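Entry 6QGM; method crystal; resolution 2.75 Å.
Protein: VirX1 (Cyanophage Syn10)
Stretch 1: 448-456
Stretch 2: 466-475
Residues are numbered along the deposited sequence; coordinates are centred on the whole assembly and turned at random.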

# COMPACT_ATOMS: atom_id res chain seq x y z
N ASP B 448 -1.88 9.42 -11.27
CA ASP B 448 -0.69 9.43 -12.16
C ASP B 448 -0.91 10.46 -13.29
O ASP B 448 0.05 11.22 -13.58
CB ASP B 448 -0.37 8.03 -12.67
CG ASP B 448 0.20 7.11 -11.60
OD1 ASP B 448 0.40 7.59 -10.47
OD2 ASP B 448 0.45 5.93 -11.89
N THR B 449 -2.12 10.51 -13.86
CA THR B 449 -2.44 11.32 -15.07
C THR B 449 -2.72 12.77 -14.65
O THR B 449 -1.90 13.64 -14.99
CB THR B 449 -3.59 10.70 -15.87
OG1 THR B 449 -4.69 10.55 -14.98
CG2 THR B 449 -3.27 9.35 -16.45
N ILE B 450 -3.80 13.02 -13.92
CA ILE B 450 -4.22 14.40 -13.50
C ILE B 450 -3.23 14.93 -12.45
O ILE B 450 -2.85 16.10 -12.55
CB ILE B 450 -5.67 14.40 -12.99
CG1 ILE B 450 -6.63 13.79 -14.01
CG2 ILE B 450 -6.10 15.79 -12.58
CD1 ILE B 450 -7.94 13.33 -13.42
N GLY B 451 -2.83 14.10 -11.48
CA GLY B 451 -1.98 14.51 -10.34
C GLY B 451 -0.54 14.79 -10.75
O GLY B 451 -0.07 15.94 -10.52
N LEU B 452 0.11 13.78 -11.35
CA LEU B 452 1.57 13.72 -11.64
C LEU B 452 1.88 13.89 -13.14
O LEU B 452 3.09 13.93 -13.48
CB LEU B 452 2.12 12.39 -11.12
CG LEU B 452 2.07 12.20 -9.60
CD1 LEU B 452 2.55 10.83 -9.20
CD2 LEU B 452 2.86 13.28 -8.88
N ASN B 453 0.87 13.94 -14.01
CA ASN B 453 1.00 14.18 -15.48
C ASN B 453 1.96 13.16 -16.10
O ASN B 453 2.80 13.55 -16.93
CB ASN B 453 1.39 15.63 -15.78
CG ASN B 453 0.36 16.64 -15.29
OD1 ASN B 453 0.66 17.82 -15.11
ND2 ASN B 453 -0.87 16.20 -15.11
N THR B 454 1.80 11.88 -15.76
CA THR B 454 2.76 10.80 -16.14
C THR B 454 2.00 9.49 -16.37
O THR B 454 0.97 9.27 -15.70
CB THR B 454 3.83 10.60 -15.05
OG1 THR B 454 4.88 9.79 -15.58
CG2 THR B 454 3.30 9.92 -13.81
N TRP B 455 2.54 8.66 -17.26
CA TRP B 455 2.24 7.21 -17.33
C TRP B 455 3.35 6.44 -16.62
O TRP B 455 4.31 7.07 -16.15
CB TRP B 455 2.02 6.76 -18.77
CG TRP B 455 0.77 7.29 -19.39
CD1 TRP B 455 -0.22 7.99 -18.78
CD2 TRP B 455 0.37 7.15 -20.77
NE1 TRP B 455 -1.19 8.33 -19.68
CE2 TRP B 455 -0.86 7.83 -20.91
CE3 TRP B 455 0.93 6.55 -21.89
CZ2 TRP B 455 -1.54 7.91 -22.12
CZ3 TRP B 455 0.27 6.65 -23.09
CH2 TRP B 455 -0.96 7.29 -23.21
N HIS B 456 3.20 5.14 -16.53
CA HIS B 456 4.09 4.21 -15.80
C HIS B 456 3.92 2.83 -16.45
O HIS B 456 2.79 2.56 -16.95
CB HIS B 456 3.72 4.20 -14.32
CG HIS B 456 4.84 3.78 -13.42
ND1 HIS B 456 5.41 2.52 -13.51
CD2 HIS B 456 5.49 4.44 -12.44
CE1 HIS B 456 6.39 2.44 -12.62
NE2 HIS B 456 6.44 3.60 -11.93
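Stretch 2 (466-475) IAGHGLRPQS

Both stretches begin in the last turns of a helix and continue as loop. In stretch 1 the helix runs through Gly451, its final residues widened into a pi-type turn, and Asn453 is the first residue to leave helical geometry, with phi/psi of 55/46°. The turn is held by Thr454 N, which donates to Asp448 O at 2.9 Å, and by a weak bond from Asn453 N to Thr449 O at 3.0 Å. From Thr454 to His456 the chain is extended. In stretch 2 the helix ends at Gly468, and Gly470 closes it in a Schellman motif: Leu471 N donates to Ile466 O at 2.9 Å and Gly470 N to Ala467 O at 3.0 Å. Leu471 and Arg472 are then extended, Pro473 returns to phi/psi of -60/-43°, and the chain comes closest to stretch 1 here, with the CA atoms of Thr454 and Pro473 4.7 Å apart and the two loops running roughly antiparallel. No backbone-to-backbone hydrogen bond joins the two segments, and the contact, burying 396 Å² in all, rests largely on side chains.

Trp455 is its centre. Its CA-to-CB bond points sideways, but with chi1 at -69° (m) the indole reaches in among residues from both the helical end and the loop of stretch 2. Pro473 packs over one face: its CD lies 3.7 Å from the centroid of the six-membered ring of Trp455 and only 15° off the ring normal, a CH-pi contact, and approaches Trp455 CE2 to 3.6 Å. At the ring edge, Leu471 O lies 3.5 Å from Trp455 CZ2. The helix contributes apolar contacts, Ile466 CD1 lying 3.8 Å from Trp455 CE2 and Ala467 CB 3.8 Å from Trp455 CH2. Pro473 also touches the backbone beside the indole, its CB 3.8 Å from Thr454 C, so one proline meets both the tryptophan ring and the chain leading into it.

The single hydrogen bond between the stretches lies beyond this packing. Gln474 NE2 donates to Asn453 O at 3.2 Å with an angle of 164°; the Gln474 CA-to-CB bond points sideways, but the end of the side chain comes nearer to stretch 1. The aliphatic parts of the two residues also approach, Asn453 CB lying 4.0 Å from Gln474 CG. The Asn453 side chain itself turns back to its own helix, ND2 donating to Thr449 O at 2.8 Å, which ties this residue to the preceding turn while its carbonyl serves stretch 2.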

# COMPACT_ATOMS: atom_id res chain seq x y z
N ILE B 466 -6.23 3.82 -23.03
CA ILE B 466 -6.38 5.30 -22.87
C ILE B 466 -5.63 6.05 -23.99
O ILE B 466 -6.12 7.12 -24.41
CB ILE B 466 -6.00 5.79 -21.46
CG1 ILE B 466 -4.52 5.60 -21.14
CG2 ILE B 466 -6.89 5.14 -20.41
CD1 ILE B 466 -4.11 6.12 -19.79
N ALA B 467 -4.52 5.50 -24.49
CA ALA B 467 -3.81 6.01 -25.70
C ALA B 467 -4.77 5.99 -26.90
O ALA B 467 -4.90 7.05 -27.56
CB ALA B 467 -2.58 5.20 -26.00
N GLY B 468 -5.41 4.84 -27.15
CA GLY B 468 -6.34 4.62 -28.27
C GLY B 468 -7.57 5.49 -28.17
O GLY B 468 -8.15 5.82 -29.22
N HIS B 469 -7.98 5.83 -26.95
CA HIS B 469 -9.15 6.71 -26.69
C HIS B 469 -8.75 8.18 -26.83
O HIS B 469 -9.63 9.03 -26.70
CB HIS B 469 -9.76 6.41 -25.32
CG HIS B 469 -10.71 5.25 -25.31
ND1 HIS B 469 -11.58 5.00 -26.35
CD2 HIS B 469 -10.96 4.31 -24.38
CE1 HIS B 469 -12.31 3.94 -26.06
NE2 HIS B 469 -11.95 3.49 -24.85
N GLY B 470 -7.46 8.46 -27.06
CA GLY B 470 -6.93 9.79 -27.41
C GLY B 470 -6.45 10.56 -26.19
O GLY B 470 -6.43 11.79 -26.26
N LEU B 471 -6.03 9.88 -25.14
CA LEU B 471 -5.44 10.53 -23.94
C LEU B 471 -3.90 10.45 -24.01
O LEU B 471 -3.38 9.55 -24.63
CB LEU B 471 -5.99 9.85 -22.68
CG LEU B 471 -7.50 9.94 -22.48
CD1 LEU B 471 -8.01 8.82 -21.61
CD2 LEU B 471 -7.88 11.28 -21.90
N ARG B 472 -3.24 11.42 -23.38
CA ARG B 472 -1.76 11.60 -23.30
C ARG B 472 -1.36 11.90 -21.86
O ARG B 472 -2.12 12.53 -21.14
CB ARG B 472 -1.37 12.77 -24.20
CG ARG B 472 -1.55 12.48 -25.69
CD ARG B 472 -1.34 13.72 -26.54
NE ARG B 472 -2.10 14.85 -26.06
CZ ARG B 472 -3.43 14.95 -26.10
NH1 ARG B 472 -4.16 13.96 -26.58
NH2 ARG B 472 -4.03 16.03 -25.63
N PRO B 473 -0.17 11.48 -21.40
CA PRO B 473 0.25 11.74 -20.02
C PRO B 473 0.33 13.24 -19.70
O PRO B 473 -0.13 13.63 -18.63
CB PRO B 473 1.63 11.07 -19.86
CG PRO B 473 2.08 10.77 -21.28
CD PRO B 473 0.84 10.73 -22.16
N GLN B 474 0.88 14.02 -20.63
CA GLN B 474 0.80 15.50 -20.62
C GLN B 474 -0.07 15.91 -21.80
O GLN B 474 0.28 15.56 -22.94
CB GLN B 474 2.19 16.12 -20.69
CG GLN B 474 3.02 15.87 -19.43
CD GLN B 474 4.47 15.50 -19.73
OE1 GLN B 474 5.08 16.07 -20.64
NE2 GLN B 474 4.97 14.51 -19.01
N SER B 475 -1.19 16.59 -21.53
CA SER B 475 -2.28 16.84 -22.51
C SER B 475 -1.88 17.97 -23.46
O SER B 475 -2.45 18.02 -24.55
CB SER B 475 -3.60 17.10 -21.82
OG SER B 475 -3.51 18.15 -20.87